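Side-chain contacts in cysteine desulfurase (PDB 6A6E), which uses pyridoxal-5'-phosphate to take the sulfur from L-cysteine, leaving alanine, and probably feeds it into the Suf pathway of iron-sulfur cluster assembly: residues Q213-H217 with K218-V222; E192-I195 with E196-R199; E304-F308 with E309-K313; V294-G297 with Y298-Y302. One frame throughout, in Å; residues are numbered along the deposited sequence.

Interaction 1 (Q213-H217 with K218-V222). With PLP (pyridoxal-5'-phosphate), chain E.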
loop_
_atom_site.group_PDB
_atom_site.type_symbol
_atom_site.label_atom_id
_atom_site.label_comp_id
_atom_site.label_asym_id
_atom_site.label_seq_id
_atom_site.Cartn_x
_atom_site.Cartn_y
_atom_site.Cartn_z
ATOM N N GLN A 213 -5.736 -8.877 14.685
ATOM C CA GLN A 213 -5.510 -10.239 15.214
ATOM C C GLN A 213 -6.801 -11.055 15.254
ATOM O O GLN A 213 -6.739 -12.273 15.231
ATOM C CB GLN A 213 -4.979 -10.260 16.633
ATOM C CG GLN A 213 -3.609 -9.796 16.852
ATOM C CD GLN A 213 -2.570 -10.644 16.164
ATOM O OE1 GLN A 213 -2.712 -11.879 16.024
ATOM N NE2 GLN A 213 -1.506 -9.973 15.707
ATOM N N LEU A 214 -7.947 -10.386 15.361
ATOM C CA LEU A 214 -9.251 -11.049 15.504
ATOM C C LEU A 214 -9.789 -11.596 14.198
ATOM O O LEU A 214 -10.245 -12.785 14.087
ATOM C CB LEU A 214 -10.236 -10.039 16.089
ATOM C CG LEU A 214 -11.664 -10.537 16.341
ATOM C CD1 LEU A 214 -11.615 -11.596 17.433
ATOM C CD2 LEU A 214 -12.619 -9.413 16.728
ATOM N N VAL A 215 -9.746 -10.755 13.161
ATOM C CA VAL A 215 -10.449 -11.090 11.899
ATOM C C VAL A 215 -9.937 -12.364 11.248
ATOM O O VAL A 215 -10.710 -13.106 10.652
ATOM C CB VAL A 215 -10.424 -9.871 10.925
ATOM C CG1 VAL A 215 -10.721 -10.272 9.459
ATOM C CG2 VAL A 215 -11.367 -8.790 11.438
ATOM N N PRO A 216 -8.635 -12.651 11.352
ATOM C CA PRO A 216 -8.128 -13.861 10.706
ATOM C C PRO A 216 -8.668 -15.205 11.211
ATOM O O PRO A 216 -8.572 -16.202 10.500
ATOM C CB PRO A 216 -6.632 -13.818 11.039
ATOM C CG PRO A 216 -6.315 -12.361 11.194
ATOM C CD PRO A 216 -7.535 -11.825 11.888
ATOM N N HIS A 217 -9.140 -15.268 12.434
ATOM C CA HIS A 217 -9.512 -16.590 12.980
ATOM C C HIS A 217 -10.887 -16.608 13.623
ATOM O O HIS A 217 -11.321 -17.673 14.084
ATOM C CB HIS A 217 -8.507 -17.070 14.031
ATOM C CG HIS A 217 -8.567 -16.267 15.266
ATOM N ND1 HIS A 217 -9.394 -16.601 16.320
ATOM C CD2 HIS A 217 -7.921 -15.133 15.627
ATOM C CE1 HIS A 217 -9.293 -15.676 17.265
ATOM N NE2 HIS A 217 -8.402 -14.773 16.878
ATOM N N LYS A 218 -11.584 -15.481 13.627
ATOM C CA LYS A 218 -12.890 -15.496 14.203
ATOM C C LYS A 218 -13.880 -14.724 13.372
ATOM O O LYS A 218 -13.593 -13.605 12.895
ATOM C CB LYS A 218 -12.825 -14.922 15.597
ATOM C CG LYS A 218 -14.174 -14.918 16.265
ATOM C CD LYS A 218 -14.105 -14.415 17.673
ATOM C CE LYS A 218 -15.200 -15.082 18.421
ATOM N NZ LYS A 218 -15.252 -14.364 19.706
ATOM N N LYS A 219 -15.068 -15.311 13.233
ATOM C CA LYS A 219 -16.155 -14.666 12.553
ATOM C C LYS A 219 -16.478 -13.261 13.080
ATOM O O LYS A 219 -16.639 -13.034 14.286
ATOM C CB LYS A 219 -17.413 -15.520 12.552
ATOM C CG LYS A 219 -18.376 -15.041 11.495
ATOM C CD LYS A 219 -19.752 -15.657 11.599
ATOM C CE LYS A 219 -20.737 -14.881 10.720
ATOM N NZ LYS A 219 -21.852 -15.786 10.307
ATOM N N VAL A 220 -16.569 -12.317 12.140
ATOM C CA VAL A 220 -16.853 -10.918 12.481
ATOM C C VAL A 220 -18.055 -10.472 11.626
ATOM O O VAL A 220 -18.064 -10.626 10.402
ATOM C CB VAL A 220 -15.617 -10.031 12.250
ATOM C CG1 VAL A 220 -15.957 -8.545 12.277
ATOM C CG2 VAL A 220 -14.532 -10.293 13.300
ATOM N N ASP A 221 -19.118 -10.010 12.289
ATOM C CA ASP A 221 -20.317 -9.533 11.645
ATOM C C ASP A 221 -20.502 -8.124 12.156
ATOM O O ASP A 221 -20.910 -7.907 13.304
ATOM C CB ASP A 221 -21.483 -10.420 12.010
ATOM C CG ASP A 221 -22.816 -9.900 11.477
ATOM O OD1 ASP A 221 -22.985 -8.671 11.225
ATOM O OD2 ASP A 221 -23.702 -10.758 11.273
ATOM N N VAL A 222 -20.186 -7.144 11.291
ATOM C CA VAL A 222 -20.077 -5.746 11.750
ATOM C C VAL A 222 -21.427 -5.171 12.198
ATOM O O VAL A 222 -21.470 -4.193 12.967
ATOM C CB VAL A 222 -19.408 -4.831 10.667
ATOM C CG1 VAL A 222 -17.944 -5.254 10.475
ATOM C CG2 VAL A 222 -20.149 -4.881 9.333
HETATM N N1 PLP E . -2.930 -4.123 15.745
HETATM C C2 PLP E . -2.811 -5.373 16.108
HETATM C C2A PLP E . -3.515 -5.878 17.322
HETATM C C3 PLP E . -1.932 -6.224 15.306
HETATM O O3 PLP E . -1.778 -7.482 15.682
HETATM C C4 PLP E . -1.284 -5.699 14.106
HETATM C C4A PLP E . -0.478 -6.503 13.208
HETATM C C5 PLP E . -1.462 -4.272 13.816
HETATM C C6 PLP E . -2.278 -3.594 14.670
HETATM C C5A PLP E . -0.761 -3.577 12.644
HETATM O O4P PLP E . -0.840 -4.151 11.347
HETATM P P PLP E . 0.037 -3.720 10.052
HETATM O O1P PLP E . -0.318 -2.336 9.677
HETATM O O2P PLP E . 1.437 -3.970 10.533
HETATM O O3P PLP E . -0.476 -4.718 9.058
HETATM O O HOH W 1 -13.411 -12.567 10.511
#

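Interaction 2 (E192-I195 with E196-R199)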
loop_
_atom_site.group_PDB
_atom_site.type_symbol
_atom_site.label_atom_id
_atom_site.label_comp_id
_atom_site.label_asym_id
_atom_site.label_seq_id
_atom_site.Cartn_x
_atom_site.Cartn_y
_atom_site.Cartn_z
ATOM N N GLU A 192 -9.437 -11.869 23.512
ATOM C CA GLU A 192 -10.551 -11.351 22.716
ATOM C C GLU A 192 -11.426 -10.418 23.566
ATOM O O GLU A 192 -11.873 -10.804 24.614
ATOM C CB GLU A 192 -11.397 -12.474 22.137
ATOM C CG GLU A 192 -10.594 -13.370 21.176
ATOM C CD GLU A 192 -11.384 -14.538 20.590
ATOM O OE1 GLU A 192 -12.500 -14.809 21.078
ATOM O OE2 GLU A 192 -10.886 -15.209 19.633
ATOM N N MET A 193 -11.630 -9.184 23.097
ATOM C CA MET A 193 -12.308 -8.175 23.860
ATOM C C MET A 193 -13.846 -8.264 23.721
ATOM O O MET A 193 -14.368 -8.662 22.679
ATOM C CB MET A 193 -11.839 -6.765 23.462
ATOM C CG MET A 193 -10.365 -6.474 23.734
ATOM S SD MET A 193 -9.863 -6.733 25.480
ATOM C CE MET A 193 -8.073 -6.546 25.429
ATOM N N PRO A 194 -14.551 -7.839 24.767
ATOM C CA PRO A 194 -15.993 -7.835 24.801
ATOM C C PRO A 194 -16.501 -6.613 24.032
ATOM O O PRO A 194 -16.980 -5.629 24.598
ATOM C CB PRO A 194 -16.287 -7.786 26.319
ATOM C CG PRO A 194 -15.209 -6.899 26.839
ATOM C CD PRO A 194 -13.972 -7.350 26.038
ATOM N N ILE A 195 -16.433 -6.685 22.707
ATOM C CA ILE A 195 -16.820 -5.545 21.868
ATOM C C ILE A 195 -18.267 -5.029 22.068
ATOM O O ILE A 195 -18.481 -3.794 22.159
ATOM C CB ILE A 195 -16.640 -5.889 20.374
ATOM C CG1 ILE A 195 -15.166 -6.121 20.092
ATOM C CG2 ILE A 195 -17.164 -4.749 19.519
ATOM C CD1 ILE A 195 -14.903 -6.695 18.711
ATOM N N GLU A 196 -19.236 -5.934 22.157
ATOM C CA GLU A 196 -20.651 -5.509 22.403
ATOM C C GLU A 196 -20.861 -4.822 23.752
ATOM O O GLU A 196 -21.549 -3.805 23.848
ATOM C CB GLU A 196 -21.589 -6.683 22.212
ATOM C CG GLU A 196 -21.624 -7.061 20.741
ATOM C CD GLU A 196 -22.678 -8.082 20.349
ATOM O OE1 GLU A 196 -23.799 -8.008 20.854
ATOM O OE2 GLU A 196 -22.396 -8.932 19.482
ATOM N N LEU A 197 -20.185 -5.316 24.779
ATOM C CA LEU A 197 -20.253 -4.652 26.091
ATOM C C LEU A 197 -19.667 -3.245 25.949
ATOM O O LEU A 197 -20.224 -2.267 26.458
ATOM C CB LEU A 197 -19.509 -5.469 27.118
ATOM C CG LEU A 197 -19.305 -4.770 28.465
ATOM C CD1 LEU A 197 -20.628 -4.525 29.200
ATOM C CD2 LEU A 197 -18.320 -5.589 29.285
ATOM N N ILE A 198 -18.563 -3.115 25.199
ATOM C CA ILE A 198 -18.013 -1.777 24.970
ATOM C C ILE A 198 -18.959 -0.912 24.178
ATOM O O ILE A 198 -19.159 0.270 24.496
ATOM C CB ILE A 198 -16.574 -1.844 24.346
ATOM C CG1 ILE A 198 -15.657 -2.511 25.346
ATOM C CG2 ILE A 198 -16.049 -0.442 23.976
ATOM C CD1 ILE A 198 -14.400 -3.023 24.729
ATOM N N ARG A 199 -19.591 -1.476 23.162
ATOM C CA ARG A 199 -20.479 -0.679 22.326
ATOM C C ARG A 199 -21.652 -0.099 23.167
ATOM O O ARG A 199 -22.004 1.084 23.009
ATOM C CB ARG A 199 -21.020 -1.582 21.236
ATOM C CG ARG A 199 -22.241 -1.090 20.463
ATOM C CD ARG A 199 -21.983 0.078 19.543
ATOM N NE ARG A 199 -21.578 1.340 20.166
ATOM C CZ ARG A 199 -21.151 2.406 19.474
ATOM N NH1 ARG A 199 -21.045 2.366 18.144
ATOM N NH2 ARG A 199 -20.767 3.512 20.099
#

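Interaction 3 (E304-F308 with E309-K313)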
loop_
_atom_site.group_PDB
_atom_site.type_symbol
_atom_site.label_atom_id
_atom_site.label_comp_id
_atom_site.label_asym_id
_atom_site.label_seq_id
_atom_site.Cartn_x
_atom_site.Cartn_y
_atom_site.Cartn_z
ATOM N N GLU A 304 -13.280 -19.795 2.783
ATOM C CA GLU A 304 -14.681 -20.179 2.789
ATOM C C GLU A 304 -14.826 -21.568 2.167
ATOM O O GLU A 304 -15.739 -22.242 2.530
ATOM C CB GLU A 304 -15.599 -19.186 2.081
ATOM C CG GLU A 304 -15.370 -17.725 2.377
ATOM C CD GLU A 304 -16.385 -17.033 3.239
ATOM O OE1 GLU A 304 -16.645 -17.538 4.344
ATOM O OE2 GLU A 304 -16.831 -15.903 2.845
ATOM N N SER A 305 -13.939 -21.988 1.262
ATOM C CA SER A 305 -13.958 -23.352 0.735
ATOM C C SER A 305 -13.604 -24.410 1.801
ATOM O O SER A 305 -14.224 -25.443 1.834
ATOM C CB SER A 305 -13.050 -23.546 -0.477
ATOM O OG SER A 305 -11.717 -23.883 -0.111
ATOM N N ILE A 306 -12.618 -24.152 2.656
ATOM C CA ILE A 306 -12.350 -24.977 3.797
ATOM C C ILE A 306 -13.533 -24.929 4.730
ATOM O O ILE A 306 -13.931 -25.935 5.330
ATOM C CB ILE A 306 -11.152 -24.436 4.573
ATOM C CG1 ILE A 306 -9.889 -24.658 3.772
ATOM C CG2 ILE A 306 -11.047 -25.111 5.949
ATOM C CD1 ILE A 306 -8.679 -24.016 4.450
ATOM N N GLY A 307 -14.055 -23.728 4.893
ATOM C CA GLY A 307 -15.112 -23.453 5.810
ATOM C C GLY A 307 -14.597 -22.710 7.013
ATOM O O GLY A 307 -13.796 -23.245 7.802
ATOM N N PHE A 308 -15.065 -21.482 7.176
ATOM C CA PHE A 308 -14.393 -20.581 8.075
ATOM C C PHE A 308 -14.748 -20.883 9.531
ATOM O O PHE A 308 -13.948 -20.606 10.429
ATOM C CB PHE A 308 -14.703 -19.140 7.724
ATOM C CG PHE A 308 -13.782 -18.130 8.420
ATOM C CD1 PHE A 308 -12.408 -18.171 8.219
ATOM C CD2 PHE A 308 -14.294 -17.250 9.343
ATOM C CE1 PHE A 308 -11.551 -17.287 8.909
ATOM C CE2 PHE A 308 -13.459 -16.373 10.040
ATOM C CZ PHE A 308 -12.086 -16.382 9.813
ATOM N N GLU A 309 -15.927 -21.464 9.773
ATOM C CA GLU A 309 -16.274 -22.007 11.102
ATOM C C GLU A 309 -15.328 -23.142 11.526
ATOM O O GLU A 309 -14.925 -23.203 12.652
ATOM C CB GLU A 309 -17.776 -22.452 11.233
ATOM C CG GLU A 309 -18.216 -22.798 12.673
ATOM C CD GLU A 309 -18.039 -21.643 13.697
ATOM O OE1 GLU A 309 -18.219 -20.453 13.302
ATOM O OE2 GLU A 309 -17.717 -21.909 14.897
ATOM N N LYS A 310 -14.951 -24.010 10.619
ATOM C CA LYS A 310 -13.940 -24.949 10.928
ATOM C C LYS A 310 -12.587 -24.274 11.223
ATOM O O LYS A 310 -11.862 -24.713 12.114
ATOM C CB LYS A 310 -13.806 -25.952 9.813
ATOM C CG LYS A 310 -15.030 -26.864 9.659
ATOM C CD LYS A 310 -14.869 -27.719 8.417
ATOM C CE LYS A 310 -15.796 -28.908 8.366
ATOM N NZ LYS A 310 -15.219 -29.925 7.426
ATOM N N VAL A 311 -12.242 -23.194 10.496
ATOM C CA VAL A 311 -10.967 -22.517 10.722
ATOM C C VAL A 311 -10.956 -22.027 12.156
ATOM O O VAL A 311 -10.003 -22.250 12.877
ATOM C CB VAL A 311 -10.736 -21.353 9.693
ATOM C CG1 VAL A 311 -9.540 -20.491 10.091
ATOM C CG2 VAL A 311 -10.537 -21.930 8.290
ATOM N N GLU A 312 -12.051 -21.396 12.563
ATOM C CA GLU A 312 -12.191 -20.844 13.837
ATOM C C GLU A 312 -12.120 -21.876 14.947
ATOM O O GLU A 312 -11.380 -21.664 15.930
ATOM C CB GLU A 312 -13.473 -20.038 13.910
ATOM C CG GLU A 312 -13.780 -19.498 15.279
ATOM C CD GLU A 312 -15.055 -18.664 15.350
ATOM O OE1 GLU A 312 -15.561 -18.050 14.349
ATOM O OE2 GLU A 312 -15.534 -18.548 16.490
ATOM N N LYS A 313 -12.849 -22.988 14.785
ATOM C CA LYS A 313 -12.786 -24.105 15.741
ATOM C C LYS A 313 -11.411 -24.725 15.840
ATOM O O LYS A 313 -10.989 -25.031 16.932
ATOM C CB LYS A 313 -13.807 -25.223 15.395
ATOM C CG LYS A 313 -15.238 -24.941 15.832
ATOM C CD LYS A 313 -15.420 -25.350 17.305
ATOM C CE LYS A 313 -16.794 -25.017 17.902
ATOM N NZ LYS A 313 -16.927 -23.576 18.287
#

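Interaction 4 (V294-G297 with Y298-Y302)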
loop_
_atom_site.group_PDB
_atom_site.type_symbol
_atom_site.label_atom_id
_atom_site.label_comp_id
_atom_site.label_asym_id
_atom_site.label_seq_id
_atom_site.Cartn_x
_atom_site.Cartn_y
_atom_site.Cartn_z
ATOM N N VAL A 294 -7.481 -8.187 -5.169
ATOM C CA VAL A 294 -7.929 -9.383 -5.872
ATOM C C VAL A 294 -7.417 -10.632 -5.142
ATOM O O VAL A 294 -8.157 -11.577 -4.931
ATOM C CB VAL A 294 -7.461 -9.383 -7.348
ATOM C CG1 VAL A 294 -7.746 -10.717 -8.052
ATOM C CG2 VAL A 294 -8.178 -8.319 -8.114
ATOM N N GLY A 295 -6.146 -10.621 -4.762
ATOM C CA GLY A 295 -5.549 -11.690 -3.951
ATOM C C GLY A 295 -6.215 -11.899 -2.625
ATOM O O GLY A 295 -6.446 -13.043 -2.204
ATOM N N LEU A 296 -6.532 -10.831 -1.932
ATOM C CA LEU A 296 -7.266 -10.930 -0.698
ATOM C C LEU A 296 -8.628 -11.626 -0.895
ATOM O O LEU A 296 -9.066 -12.438 -0.076
ATOM C CB LEU A 296 -7.438 -9.583 -0.017
ATOM C CG LEU A 296 -8.203 -9.550 1.309
ATOM C CD1 LEU A 296 -7.476 -10.392 2.340
ATOM C CD2 LEU A 296 -8.341 -8.162 1.827
ATOM N N GLY A 297 -9.316 -11.211 -1.936
ATOM C CA GLY A 297 -10.557 -11.852 -2.366
ATOM C C GLY A 297 -10.393 -13.361 -2.569
ATOM O O GLY A 297 -11.208 -14.138 -2.105
ATOM N N TYR A 298 -9.308 -13.758 -3.228
ATOM C CA TYR A 298 -9.027 -15.169 -3.423
ATOM C C TYR A 298 -8.657 -15.913 -2.138
ATOM O O TYR A 298 -8.990 -17.085 -2.008
ATOM C CB TYR A 298 -7.948 -15.360 -4.467
ATOM C CG TYR A 298 -8.384 -14.991 -5.876
ATOM C CD1 TYR A 298 -9.646 -15.304 -6.355
ATOM C CD2 TYR A 298 -7.490 -14.403 -6.754
ATOM C CE1 TYR A 298 -10.009 -14.992 -7.649
ATOM C CE2 TYR A 298 -7.862 -14.079 -8.050
ATOM C CZ TYR A 298 -9.109 -14.362 -8.471
ATOM O OH TYR A 298 -9.414 -14.047 -9.769
ATOM N N THR A 299 -7.995 -15.223 -1.199
ATOM C CA THR A 299 -7.760 -15.742 0.143
ATOM C C THR A 299 -9.040 -16.018 0.899
ATOM O O THR A 299 -9.231 -17.097 1.502
ATOM C CB THR A 299 -6.869 -14.745 0.914
ATOM O OG1 THR A 299 -5.671 -14.531 0.141
ATOM C CG2 THR A 299 -6.533 -15.202 2.244
ATOM N N ILE A 300 -9.944 -15.071 0.858
ATOM C CA ILE A 300 -11.248 -15.264 1.441
ATOM C C ILE A 300 -11.982 -16.429 0.730
ATOM O O ILE A 300 -12.619 -17.222 1.434
ATOM C CB ILE A 300 -12.059 -13.964 1.428
ATOM C CG1 ILE A 300 -11.458 -12.957 2.420
ATOM C CG2 ILE A 300 -13.495 -14.175 1.878
ATOM C CD1 ILE A 300 -12.054 -11.587 2.224
ATOM N N ASP A 301 -11.928 -16.544 -0.619
ATOM C CA ASP A 301 -12.533 -17.707 -1.244
ATOM C C ASP A 301 -11.938 -19.022 -0.697
ATOM O O ASP A 301 -12.667 -19.992 -0.491
ATOM C CB ASP A 301 -12.382 -17.755 -2.776
ATOM C CG ASP A 301 -13.094 -16.598 -3.507
ATOM O OD1 ASP A 301 -14.057 -16.001 -2.950
ATOM O OD2 ASP A 301 -12.675 -16.318 -4.644
ATOM N N TYR A 302 -10.631 -19.071 -0.526
ATOM C CA TYR A 302 -9.963 -20.250 0.026
ATOM C C TYR A 302 -10.452 -20.597 1.443
ATOM O O TYR A 302 -10.826 -21.760 1.756
ATOM C CB TYR A 302 -8.472 -20.040 0.005
ATOM C CG TYR A 302 -7.662 -21.130 0.643
ATOM C CD1 TYR A 302 -7.373 -22.297 -0.040
ATOM C CD2 TYR A 302 -7.170 -20.989 1.930
ATOM C CE1 TYR A 302 -6.602 -23.304 0.553
ATOM C CE2 TYR A 302 -6.453 -21.997 2.553
ATOM C CZ TYR A 302 -6.158 -23.152 1.860
ATOM O OH TYR A 302 -5.409 -24.147 2.484
#

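Interaction 1 (Q213-H217 with K218-V222)
In the turn that follows strand 206-210 and carries Gln213 into the pyridoxal-5'-phosphate pocket, Leu214, Val215 and His217 pack on Lys218 and Val220. Leu214 splits its two methyls: CD1 lies 3.8 Å from Lys218 CD, while CD2 meets Val220 CG2. That same Val220 CG2 is 4.0 Å from Val215 CG2, the two valines crossing at about a right angle. The straight chain of Lys218 runs past Leu214 to a salt bridge with Glu192. At the backbone, Lys218 N gives a weak 3.0 Å bond to Leu214 O, which also takes the N-H of His217 and sits over one face of the His217 ring, toward its rim. Lys218 CB makes an off-centre CH-pi contact with this ring, whose NE2 is bonded to Gln185. On the cofactor side, Gln213 bends at chi2 (-63°) and brings NE2 within 2.5 Å of O3 of the cofactor, a short hydrogen bond of 158°; NE2 also bonds Ala40 O. A leucine here would probably leave both oxygens without their amide N-H and the phenolic O3 less firmly placed. A glutamine held in this way beside O3, on a loop leaving the central sheet, belongs to the fold-type I cofactor site of class V aminotransferase relatives.

Interaction 2 (E192-I195 with E196-R199)
Pro194 and Leu197 meet at a slant at the start of helix 195-201, the proline ring lying beside the root of the leucine with CB 4.0 Å from Leu197 CB. Farther out, Pro194 CG comes 4.2 Å from Leu197 CD2, so one branch of the leucine follows the rim of the ring. This branch is within reach because Leu197 CG stands anti to the backbone N (chi1 170°). Ile198 covers the carbonyl end of the same proline: its CG1 is 3.5 Å from Pro194 O, and CD1 lies out toward Pro194 CG in a looser contact.

Pro194 is the N-cap residue. Its carbonyl receives Ile198 N at 3.0 Å in the first turn of the helix. Just before it, Ile195 N reaches back to Met193 O in a weak bond that closes an inverse gamma turn centred on Pro194. One residue on, Arg199 N bonds Ile195 O at 2.8 Å. Arg199 also rests its CB on this oxygen; beyond CB its chain bends twice and leads the guanidinium away, to a salt bridge with Asp228 and to the carbonyls of Phe202 and Ala205.

Pro194 packs on Asn164 and Ile167 of helix 164-173, where Leu197 and Ile198 also touch. Ile198 fits over Val180 and Ile182 of strand 179-183 as well, and Ile195 touches Val209 of strand 206-210, so that this first turn joins helix 164-173 to two adjacent strands of the central seven-stranded sheet.

Interaction 3 (E304-F308 with E309-K313)
A glycine-linked helix-to-helix junction is built here: helix 290-306 ends, Gly307 turns the chain, and helix 308-327 starts at once, with Ile306 and Phe308 folding onto Val311. Gly307 has a positive phi (106°), and at its backbone angles a side chain would jam against the preceding carbonyl oxygen. As N-cap it offers its own oxygen to Val311 N at 3.1 Å; the next bond runs from Glu312 N to Phe308 O. Phe308 swings CG anti to its amide nitrogen (chi1 -167°), which lays one side of the ring beside Val311: CD1 is 3.9 Å from Val311 CB and CE1 4.0 Å from Val311 CG1. The other valine branch, CG2, meets Ile306 CG2 at 4.0 Å, the two side chains at about a right angle. Phe308 also makes an edge-to-face contact with Phe89 of helix 70-90. Replacing it by alanine would probably open a gap beside Val311 and take from Phe89 its aromatic mate. Glu312 uses OE1 on the backbone N of Lys219. Lys310 passes along the junction toward a salt bridge with Glu14, with its CB 3.4 Å from Gly307 O and its CD 3.7 Å from Ile306 O.

Interaction 4 (V294-G297 with Y298-Y302)
From Val294 to Tyr302 the backbone is a regular alpha helix, with the amides of Tyr298, Thr299, Ile300 and Asp301 each bonded, at 2.9 to 3.0 Å, to the carbonyl oxygen four residues earlier. On one flank Val294 and Tyr298 run side by side, pointing the same way. The CG1 branch of the valine touches the phenol at CE2, a tight 3.4 Å, with CZ next nearest. The ring also lies close over the backbone, its CD2 3.4 Å from Val294 O. Asp301 comes up at the edge of the ring, with OD2 in the ring plane; that carboxylate forms a salt bridge with Lys85 of helix 70-90.

Thr299 turns its hydroxyl back along the helix. OG1 sits beside the backbone N (chi1 -55°) and donates to Gly295 O at 2.9 Å, from 38° above the carbonyl plane and not on a lone pair. With Thr299 N bonded to it as well, the Gly295 carbonyl is gripped twice by one residue, and the buried hydroxyl is satisfied without leaving the helix. Leu296 and Ile300 make a looser contact, CG to CD1.

Around this part of helix 290-306, Val294 packs on Phe56 of helix 47-59 and Ala78 of helix 70-90, and Ile300 on Val86 and Phe89. A threonine bonding back to the carbonyl four residues before it is a familiar feature of buried alpha helices.

Overall arrangement
Interaction 1 is the one that reaches the cofactor, through Gln213, and it touches two of the others. Toward interaction 2 the link is Lys218 NZ to Glu192 OE1, a 3.1 Å salt bridge, with Leu214 CD2 packed 4.1 Å from Ile195 CD1. Toward interaction 3, Lys219 N probably bonds Glu312 OE1 at 3.0 Å, and Pro216 O lies 3.5 Å from Phe308 CE1. Interaction 4 lies on helix 290-306, and interaction 3 begins at the end of that helix and passes into helix 308-327; their centres are about 14 Å apart. Interactions 2 and 4 stand farthest apart, 28 Å between centres, yet Ile195 and Leu296 each have their side chain about 11 Å from a pyridoxal-5'-phosphate.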